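Long-range contact in trichothecene 3-O-acetyltransferase TRI101 (Fusarium sporotrichioides, PDB 2ZBA), which transfers an acetyl group from acetyl-CoA to the 3-hydroxyl of trichothecene mycotoxins during the biosynthesis of compounds such as T-2 toxin: residues T295-V301 and Q318-D324. Numbering follows the deposited sequence.
Sequences TEFCRAV and QNMTYHD. With COA (coenzyme A), chain E.
Arg-299 and Thr-321 form a hydrogen-bonded pair in an antiparallel ladder, and the arginine illustrates how one side chain can link a strand pair to a cofactor site. Two backbone bonds, each 2.9 Å, join Arg-299 N to Thr-321 O and Thr-321 N to Arg-299 O. From there the arginine climbs away from its partner strand. CB still lies 3.7 Å from Thr-321 OG1. CG sits anti to the backbone N (chi1 -168°) and comes up in plane at the edge of the Phe-297 ring, while the extended chain carries NE to 4.0 Å from CDP of coenzyme A. At the tip, NH2 forms salt bridges with Asp-270 and Asp-271, and the cofactor's CCP lies over one guanidinium face. NH1 donates to a water in the guanidinium plane; that water also hydrogen-bonds Thr-321 OG1, closing a bridge back to the neighbouring strand.

The opposite face of the sheet carries Cys-298, Met-320 and Tyr-322. Cys-298 SG approaches the tyrosine ring in plane at its edge, 3.7 Å from Tyr-322 CD1, a sulfur-aromatic contact. Its CB packs against the selenium of selenomethionine Met-320, whose chain bends at chi3 (104°) to bring CE beside Ala-300 N. At the far end Glu-296 and Asp-324 run side by side, with Glu-296 OE2 2.5 Å from Asp-324 OD1.

Near the cofactor, Val-301 CA lies 3.3 Å from COA O9P, and the extended Gln-318 reaches towards the thiol end of coenzyme A and the bound T-2 toxin. Strand 318-326 edges a mixed sheet, joined through 294-302 to 383-387; together the pair lines the coenzyme A and trichothecene pockets of this BAHD-superfamily acetyltransferase.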
loop_
_atom_site.group_PDB
_atom_site.type_symbol
_atom_site.label_atom_id
_atom_site.label_comp_id
_atom_site.label_asym_id
_atom_site.label_seq_id
_atom_site.Cartn_x
_atom_site.Cartn_y
_atom_site.Cartn_z
ATOM N N THR A 295 -17.207 5.306 -14.749
ATOM C CA THR A 295 -15.943 5.383 -14.044
ATOM C C THR A 295 -16.159 4.784 -12.668
ATOM O O THR A 295 -17.131 5.129 -11.994
ATOM C CB THR A 295 -15.350 6.841 -13.970
ATOM O OG1 THR A 295 -14.180 6.836 -13.152
ATOM C CG2 THR A 295 -16.343 7.863 -13.387
ATOM N N GLU A 296 -15.285 3.857 -12.283
ATOM C CA GLU A 296 -15.286 3.293 -10.932
ATOM C C GLU A 296 -14.049 3.750 -10.148
ATOM O O GLU A 296 -12.912 3.640 -10.633
ATOM C CB GLU A 296 -15.366 1.765 -10.978
ATOM C CG GLU A 296 -15.438 1.048 -9.598
ATOM C CD GLU A 296 -15.984 -0.376 -9.690
ATOM O OE1 GLU A 296 -15.209 -1.330 -9.494
ATOM O OE2 GLU A 296 -17.198 -0.539 -9.965
ATOM N N PHE A 297 -14.284 4.273 -8.943
ATOM C CA PHE A 297 -13.214 4.589 -8.004
ATOM C C PHE A 297 -13.189 3.443 -7.003
ATOM O O PHE A 297 -14.211 3.139 -6.390
ATOM C CB PHE A 297 -13.480 5.928 -7.290
ATOM C CG PHE A 297 -12.273 6.502 -6.572
ATOM C CD1 PHE A 297 -12.012 6.182 -5.242
ATOM C CD2 PHE A 297 -11.410 7.378 -7.224
ATOM C CE1 PHE A 297 -10.897 6.720 -4.571
ATOM C CE2 PHE A 297 -10.305 7.931 -6.559
ATOM C CZ PHE A 297 -10.046 7.587 -5.242
ATOM N N CYS A 298 -12.044 2.775 -6.889
ATOM C CA CYS A 298 -11.798 1.796 -5.832
ATOM C C CYS A 298 -10.780 2.393 -4.858
ATOM O O CYS A 298 -9.693 2.821 -5.283
ATOM C CB CYS A 298 -11.267 0.468 -6.402
ATOM S SG CYS A 298 -12.041 -0.080 -7.924
ATOM N N ARG A 299 -11.141 2.430 -3.574
ATOM C CA ARG A 299 -10.335 3.060 -2.507
ATOM C C ARG A 299 -10.061 2.082 -1.382
ATOM O O ARG A 299 -10.994 1.615 -0.749
ATOM C CB ARG A 299 -11.085 4.276 -1.939
ATOM C CG ARG A 299 -10.276 5.187 -1.053
ATOM C CD ARG A 299 -11.220 6.134 -0.299
ATOM N NE ARG A 299 -10.516 7.257 0.324
ATOM C CZ ARG A 299 -11.081 8.159 1.119
ATOM N NH1 ARG A 299 -12.380 8.089 1.422
ATOM N NH2 ARG A 299 -10.327 9.131 1.628
ATOM N N ALA A 300 -8.788 1.783 -1.114
ATOM C CA ALA A 300 -8.421 0.898 -0.001
ATOM C C ALA A 300 -8.796 1.460 1.396
ATOM O O ALA A 300 -8.713 2.678 1.671
ATOM C CB ALA A 300 -6.905 0.543 -0.036
ATOM N N VAL A 301 -9.203 0.547 2.263
ATOM C CA VAL A 301 -9.631 0.911 3.608
ATOM C C VAL A 301 -9.043 -0.104 4.578
ATOM O O VAL A 301 -9.240 -1.304 4.436
ATOM C CB VAL A 301 -11.220 1.074 3.747
ATOM C CG1 VAL A 301 -11.981 -0.039 3.048
ATOM C CG2 VAL A 301 -11.642 1.171 5.220
ATOM N N GLN A 318 -7.997 -5.606 5.175
ATOM C CA GLN A 318 -8.194 -4.493 4.281
ATOM C C GLN A 318 -9.437 -4.820 3.472
ATOM O O GLN A 318 -9.780 -5.999 3.314
ATOM C CB GLN A 318 -6.975 -4.417 3.362
ATOM C CG GLN A 318 -6.923 -3.252 2.399
ATOM C CD GLN A 318 -5.633 -3.244 1.592
ATOM O OE1 GLN A 318 -4.734 -2.439 1.859
ATOM N NE2 GLN A 318 -5.516 -4.164 0.627
ATOM N N ASN A 319 -10.125 -3.783 3.003
ATOM C CA ASN A 319 -11.135 -3.921 1.968
ATOM C C ASN A 319 -11.027 -2.671 1.108
ATOM O O ASN A 319 -10.078 -1.897 1.262
ATOM C CB ASN A 319 -12.527 -4.048 2.612
ATOM C CG ASN A 319 -13.527 -4.777 1.724
ATOM O OD1 ASN A 319 -13.356 -4.865 0.508
ATOM N ND2 ASN A 319 -14.587 -5.294 2.338
HETATM N N MSE A 320 -11.980 -2.470 0.208
HETATM C CA MSE A 320 -12.033 -1.280 -0.597
HETATM C C MSE A 320 -13.462 -0.762 -0.552
HETATM O O MSE A 320 -14.402 -1.503 -0.252
HETATM C CB MSE A 320 -11.592 -1.569 -2.040
HETATM C CG MSE A 320 -10.115 -2.052 -2.195
HETATM SE SE MSE A 320 -9.502 -1.943 -4.036
HETATM C CE MSE A 320 -8.376 -0.335 -3.914
ATOM N N THR A 321 -13.629 0.517 -0.831
ATOM C CA THR A 321 -14.946 1.041 -1.123
ATOM C C THR A 321 -14.990 1.329 -2.634
ATOM O O THR A 321 -13.965 1.679 -3.257
ATOM C CB THR A 321 -15.308 2.281 -0.246
ATOM O OG1 THR A 321 -14.422 3.372 -0.533
ATOM C CG2 THR A 321 -15.233 1.930 1.256
ATOM N N TYR A 322 -16.171 1.174 -3.214
ATOM C CA TYR A 322 -16.357 1.307 -4.652
ATOM C C TYR A 322 -17.365 2.386 -4.982
ATOM O O TYR A 322 -18.370 2.554 -4.298
ATOM C CB TYR A 322 -16.779 -0.033 -5.237
ATOM C CG TYR A 322 -15.811 -1.135 -4.883
ATOM C CD1 TYR A 322 -14.609 -1.285 -5.579
ATOM C CD2 TYR A 322 -16.072 -2.008 -3.818
ATOM C CE1 TYR A 322 -13.688 -2.302 -5.224
ATOM C CE2 TYR A 322 -15.163 -3.020 -3.469
ATOM C CZ TYR A 322 -13.984 -3.165 -4.182
ATOM O OH TYR A 322 -13.102 -4.166 -3.834
ATOM N N HIS A 323 -17.074 3.136 -6.035
ATOM C CA HIS A 323 -17.835 4.323 -6.353
ATOM C C HIS A 323 -18.002 4.372 -7.860
ATOM O O HIS A 323 -17.030 4.538 -8.583
ATOM C CB HIS A 323 -17.119 5.575 -5.806
ATOM C CG HIS A 323 -16.783 5.480 -4.348
ATOM N ND1 HIS A 323 -15.593 4.958 -3.892
ATOM C CD2 HIS A 323 -17.513 5.772 -3.242
ATOM C CE1 HIS A 323 -15.599 4.944 -2.571
ATOM N NE2 HIS A 323 -16.751 5.431 -2.154
ATOM N N ASP A 324 -19.235 4.188 -8.328
ATOM C CA ASP A 324 -19.517 4.224 -9.753
ATOM C C ASP A 324 -20.234 5.502 -10.124
ATOM O O ASP A 324 -21.125 5.958 -9.402
ATOM C CB ASP A 324 -20.372 3.031 -10.167
ATOM C CG ASP A 324 -19.694 1.723 -9.914
ATOM O OD1 ASP A 324 -18.646 1.459 -10.536
ATOM O OD2 ASP A 324 -20.223 0.944 -9.110
HETATM N N1A COA E . -15.812 16.013 12.379
HETATM C C2A COA E . -14.864 16.693 11.632
HETATM N N3A COA E . -13.712 16.033 11.226
HETATM C C4A COA E . -13.508 14.724 11.550
HETATM C C5A COA E . -14.454 14.034 12.307
HETATM C C6A COA E . -15.619 14.689 12.725
HETATM N N6A COA E . -16.487 14.080 13.538
HETATM N N7A COA E . -13.998 12.772 12.483
HETATM C C8A COA E . -12.798 12.655 11.865
HETATM N N9A COA E . -12.482 13.853 11.277
HETATM C C1B COA E . -11.318 14.133 10.405
HETATM C C2B COA E . -10.017 14.195 11.198
HETATM O O2B COA E . -9.796 15.491 11.713
HETATM C C3B COA E . -9.005 13.752 10.158
HETATM O O3B COA E . -8.923 14.785 9.212
HETATM P P3B COA E . -7.566 15.417 8.611
HETATM O O7A COA E . -6.648 14.268 8.248
HETATM O O8A COA E . -6.867 16.257 9.645
HETATM O O9A COA E . -8.018 16.177 7.406
HETATM C C4B COA E . -9.772 12.671 9.424
HETATM O O4B COA E . -11.122 13.105 9.437
HETATM C C5B COA E . -9.694 11.272 10.014
HETATM O O5B COA E . -10.644 10.497 9.291
HETATM P P1A COA E . -10.350 8.961 8.901
HETATM O O1A COA E . -10.089 8.139 10.124
HETATM O O2A COA E . -11.412 8.385 7.996
HETATM O O3A COA E . -8.915 8.947 8.129
HETATM P P2A COA E . -8.604 9.481 6.638
HETATM O O4A COA E . -7.334 10.299 6.726
HETATM O O5A COA E . -9.743 10.193 5.951
HETATM O O6A COA E . -8.317 8.164 5.770
HETATM C CBP COA E . -8.924 6.104 4.681
HETATM C CCP COA E . -9.384 7.496 5.112
HETATM C CDP COA E . -8.103 6.291 3.405
HETATM C CEP COA E . -10.167 5.237 4.419
HETATM C CAP COA E . -8.054 5.516 5.794
HETATM O OAP COA E . -8.809 5.377 6.989
HETATM C C9P COA E . -7.409 4.187 5.474
HETATM O O9P COA E . -8.136 3.010 5.664
HETATM N N8P COA E . -6.137 4.163 5.068
HETATM C C7P COA E . -5.477 2.903 4.738
HETATM C C6P COA E . -5.766 2.438 3.310
HETATM C C5P COA E . -5.023 1.142 3.033
HETATM O O5P COA E . -5.402 0.056 3.537
HETATM N N4P COA E . -3.964 1.209 2.234
HETATM C C3P COA E . -2.855 0.281 2.440
HETATM C C2P COA E . -2.601 -0.614 1.230
HETATM S S1P COA E . -1.934 -2.260 1.627
HETATM O O HOH W 1 -14.286 5.774 0.999
#